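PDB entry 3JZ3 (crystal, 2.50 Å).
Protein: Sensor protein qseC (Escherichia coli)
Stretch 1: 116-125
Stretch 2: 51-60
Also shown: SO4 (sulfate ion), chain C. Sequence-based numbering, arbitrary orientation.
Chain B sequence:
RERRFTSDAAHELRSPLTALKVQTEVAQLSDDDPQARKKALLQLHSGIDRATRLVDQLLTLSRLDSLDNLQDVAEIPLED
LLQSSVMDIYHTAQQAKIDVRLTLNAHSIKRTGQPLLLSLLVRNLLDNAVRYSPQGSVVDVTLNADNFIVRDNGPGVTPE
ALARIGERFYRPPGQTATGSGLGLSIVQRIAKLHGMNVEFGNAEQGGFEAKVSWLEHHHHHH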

# COMPACT_ATOMS: atom_id res chain seq x y z
N LEU B 116 -9.56 1.48 -1.10
CA LEU B 116 -8.14 1.42 -1.44
C LEU B 116 -7.91 1.48 -2.94
O LEU B 116 -7.00 2.18 -3.41
CB LEU B 116 -7.49 0.17 -0.86
CG LEU B 116 -6.86 0.27 0.54
CD1 LEU B 116 -7.79 0.87 1.60
CD2 LEU B 116 -6.41 -1.11 0.96
N LEU B 117 -8.73 0.76 -3.69
CA LEU B 117 -8.66 0.78 -5.15
C LEU B 117 -8.98 2.16 -5.71
O LEU B 117 -8.30 2.64 -6.61
CB LEU B 117 -9.57 -0.29 -5.76
CG LEU B 117 -9.20 -1.76 -5.52
CD1 LEU B 117 -10.10 -2.67 -6.33
CD2 LEU B 117 -7.73 -2.06 -5.82
N LEU B 118 -10.00 2.82 -5.16
CA LEU B 118 -10.36 4.16 -5.64
C LEU B 118 -9.29 5.18 -5.28
O LEU B 118 -9.04 6.13 -6.03
CB LEU B 118 -11.73 4.61 -5.11
CG LEU B 118 -12.94 4.00 -5.81
CD1 LEU B 118 -14.22 4.65 -5.30
CD2 LEU B 118 -12.84 4.12 -7.34
N SER B 119 -8.66 4.96 -4.13
CA SER B 119 -7.55 5.79 -3.68
C SER B 119 -6.36 5.65 -4.63
O SER B 119 -5.72 6.64 -4.97
CB SER B 119 -7.17 5.41 -2.25
OG SER B 119 -6.02 6.12 -1.83
N LEU B 120 -6.09 4.42 -5.07
CA LEU B 120 -5.03 4.13 -6.04
C LEU B 120 -5.29 4.79 -7.38
O LEU B 120 -4.39 5.40 -7.96
CB LEU B 120 -4.87 2.62 -6.24
CG LEU B 120 -4.04 1.82 -5.24
CD1 LEU B 120 -4.14 0.34 -5.56
CD2 LEU B 120 -2.58 2.27 -5.25
N LEU B 121 -6.51 4.64 -7.88
CA LEU B 121 -6.94 5.29 -9.13
C LEU B 121 -6.66 6.79 -9.08
O LEU B 121 -5.97 7.32 -9.95
CB LEU B 121 -8.43 5.03 -9.38
CG LEU B 121 -9.03 5.47 -10.72
CD1 LEU B 121 -10.35 4.77 -10.96
CD2 LEU B 121 -9.22 6.99 -10.80
N VAL B 122 -7.20 7.46 -8.06
CA VAL B 122 -7.09 8.91 -7.95
C VAL B 122 -5.64 9.35 -7.85
O VAL B 122 -5.21 10.30 -8.51
CB VAL B 122 -7.92 9.46 -6.76
CG1 VAL B 122 -7.63 10.94 -6.54
CG2 VAL B 122 -9.41 9.25 -6.99
N ARG B 123 -4.87 8.62 -7.04
CA ARG B 123 -3.48 8.95 -6.78
C ARG B 123 -2.58 8.81 -8.01
O ARG B 123 -1.65 9.60 -8.20
CB ARG B 123 -2.96 8.12 -5.61
CG ARG B 123 -1.65 8.60 -5.06
CD ARG B 123 -1.78 9.88 -4.27
NE ARG B 123 -0.47 10.34 -3.80
CZ ARG B 123 0.15 9.88 -2.71
NH1 ARG B 123 -0.42 8.95 -1.95
NH2 ARG B 123 1.34 10.36 -2.38
N ASN B 124 -2.85 7.81 -8.85
CA ASN B 124 -2.15 7.65 -10.12
C ASN B 124 -2.35 8.84 -11.05
O ASN B 124 -1.39 9.32 -11.66
CB ASN B 124 -2.58 6.36 -10.81
CG ASN B 124 -1.76 5.17 -10.38
OD1 ASN B 124 -0.62 4.99 -10.82
ND2 ASN B 124 -2.32 4.35 -9.50
N LEU B 125 -3.59 9.29 -11.16
CA LEU B 125 -3.92 10.45 -11.99
C LEU B 125 -3.26 11.71 -11.45
O LEU B 125 -2.85 12.58 -12.21
CB LEU B 125 -5.44 10.65 -12.05
CG LEU B 125 -6.31 9.59 -12.73
CD1 LEU B 125 -7.77 9.97 -12.56
CD2 LEU B 125 -5.96 9.41 -14.20
S SO4 C . 10.52 1.60 -8.60
O1 SO4 C . 9.08 1.78 -8.37
O2 SO4 C . 11.12 0.91 -7.47
O3 SO4 C . 10.72 0.81 -9.82
O4 SO4 C . 11.14 2.91 -8.77
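Stretch 2 51-60: ATRLVDQLLT

Stretch 2, residues 51-60, is helical throughout, as is stretch 1. Both helices begin earlier in the chain and continue beyond the residues given here. Backbone hydrogen bonds from residue i+4 to residue i hold stretch 2 in shape, for example Val-55 N to Ala-51 O at 3.0 Å and Leu-59 N to Val-55 O at 2.8 Å. In stretch 1 the same pattern runs from Leu-120 N to Leu-116 O, 2.9 Å, up to a weak bond from Leu-125 N to Leu-121 O, 3.3 Å.

The two helices run in broadly opposing directions but are far from strictly antiparallel. The angle between their N-to-C directions is 129°, with a signed crossing angle of -129°. Their axes come within 11.1 Å of each other. The backbones are closer at Leu-120 and Thr-52, with CA atoms 6.9 Å apart, than at Leu-117 and Val-55, where the CA atoms are 8.6 Å apart. Contact is modest: 269 Å² is buried, both sides summed.

On stretch 1, the contacts come from Leu-117, Leu-120 and Asn-124. Their spacing of three and four residues places them along one side of the helix. Ala-51, Thr-52, Val-55 and Leu-59 answer them from stretch 2.

Leu-120 points toward stretch 2 and has the largest covered area of the ten residues of stretch 1. Its CD2 lies 4.2 Å from Ala-51 CB and 4.1 Å from Thr-52 OG1. Its CD1 is 4.1 Å from Val-55 CG1. Leu-117 leaves its backbone sideways, but the end of its side chain comes nearer. Its CD2 reaches Val-55 CG1 at 3.6 Å, the closest apolar contact. Its CD1 meets Leu-59 CD2 at 4.2 Å. Val-55 CG1 thus packs against both Leu-117 and Leu-120.

The polar contact lies beside this apolar patch. Asn-124 ND2 donates a hydrogen bond to Thr-52 OG1 at 2.9 Å, with an N-H...acceptor angle of 162°. The same ND2 also donates to Leu-120 O, one turn back in its own helix, at 2.8 Å and 150°. The amide nitrogen therefore ties the neighbouring helix to its own backbone. Thr-52 OG1 is also hydrogen-bonded elsewhere in the structure.

Arg-53 takes no part in the helix contact. Its NH2 donates to the sulfate ion, at 3.1 Å to SO4 O1 and 3.0 Å to SO4 O3. The bond from its NH1 to SO4 O1, 3.3 Å, is weak. The sulfate probably comes from the crystallisation liquor.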

# COMPACT_ATOMS: atom_id res chain seq x y z
N ALA B 51 2.84 -0.20 -5.48
CA ALA B 51 1.53 -0.71 -5.08
C ALA B 51 0.63 -0.90 -6.29
O ALA B 51 -0.12 -1.88 -6.36
CB ALA B 51 0.89 0.22 -4.07
N THR B 52 0.71 0.02 -7.24
CA THR B 52 -0.05 -0.04 -8.49
C THR B 52 0.30 -1.29 -9.30
O THR B 52 -0.58 -2.07 -9.64
CB THR B 52 0.18 1.23 -9.36
OG1 THR B 52 -0.41 2.36 -8.71
CG2 THR B 52 -0.41 1.08 -10.75
N ARG B 53 1.59 -1.46 -9.58
CA ARG B 53 2.09 -2.63 -10.32
C ARG B 53 1.62 -3.97 -9.74
O ARG B 53 1.14 -4.83 -10.48
CB ARG B 53 3.62 -2.58 -10.40
CG ARG B 53 4.14 -2.22 -11.78
CD ARG B 53 5.22 -1.15 -11.74
NE ARG B 53 6.35 -1.46 -10.86
CZ ARG B 53 7.24 -0.56 -10.45
NH1 ARG B 53 7.15 0.71 -10.85
NH2 ARG B 53 8.23 -0.92 -9.65
N LEU B 54 1.75 -4.13 -8.43
CA LEU B 54 1.34 -5.36 -7.76
C LEU B 54 -0.17 -5.59 -7.82
O LEU B 54 -0.62 -6.66 -8.24
CB LEU B 54 1.82 -5.36 -6.30
CG LEU B 54 1.52 -6.60 -5.44
CD1 LEU B 54 2.06 -7.89 -6.07
CD2 LEU B 54 2.08 -6.42 -4.04
N VAL B 55 -0.95 -4.58 -7.42
CA VAL B 55 -2.40 -4.70 -7.34
C VAL B 55 -3.03 -4.80 -8.73
O VAL B 55 -4.00 -5.53 -8.93
CB VAL B 55 -3.04 -3.56 -6.49
CG1 VAL B 55 -4.56 -3.62 -6.55
CG2 VAL B 55 -2.57 -3.65 -5.04
N ASP B 56 -2.45 -4.08 -9.70
CA ASP B 56 -2.85 -4.20 -11.10
C ASP B 56 -2.71 -5.64 -11.59
O ASP B 56 -3.65 -6.19 -12.17
CB ASP B 56 -2.02 -3.27 -11.99
CG ASP B 56 -2.48 -3.28 -13.45
OD1 ASP B 56 -3.69 -3.46 -13.71
OD2 ASP B 56 -1.62 -3.10 -14.33
N GLN B 57 -1.55 -6.24 -11.34
CA GLN B 57 -1.29 -7.62 -11.73
C GLN B 57 -2.28 -8.57 -11.05
O GLN B 57 -2.88 -9.41 -11.71
CB GLN B 57 0.15 -8.03 -11.41
CG GLN B 57 0.50 -9.44 -11.85
CD GLN B 57 1.98 -9.75 -11.74
OE1 GLN B 57 2.68 -9.26 -10.85
NE2 GLN B 57 2.48 -10.58 -12.65
N LEU B 58 -2.47 -8.39 -9.75
CA LEU B 58 -3.38 -9.25 -8.99
C LEU B 58 -4.84 -9.11 -9.42
O LEU B 58 -5.59 -10.09 -9.40
CB LEU B 58 -3.23 -9.00 -7.48
CG LEU B 58 -1.90 -9.40 -6.83
CD1 LEU B 58 -1.92 -9.07 -5.34
CD2 LEU B 58 -1.58 -10.87 -7.04
N LEU B 59 -5.24 -7.90 -9.81
CA LEU B 59 -6.59 -7.65 -10.34
C LEU B 59 -6.82 -8.42 -11.64
O LEU B 59 -7.85 -9.08 -11.80
CB LEU B 59 -6.83 -6.16 -10.59
CG LEU B 59 -7.31 -5.27 -9.44
CD1 LEU B 59 -7.33 -3.83 -9.91
CD2 LEU B 59 -8.69 -5.68 -8.93
N THR B 60 -5.85 -8.34 -12.55
CA THR B 60 -5.90 -9.02 -13.84
C THR B 60 -5.96 -10.54 -13.67
O THR B 60 -6.83 -11.19 -14.25
CB THR B 60 -4.67 -8.65 -14.71
OG1 THR B 60 -4.44 -7.23 -14.65
CG2 THR B 60 -4.90 -9.06 -16.15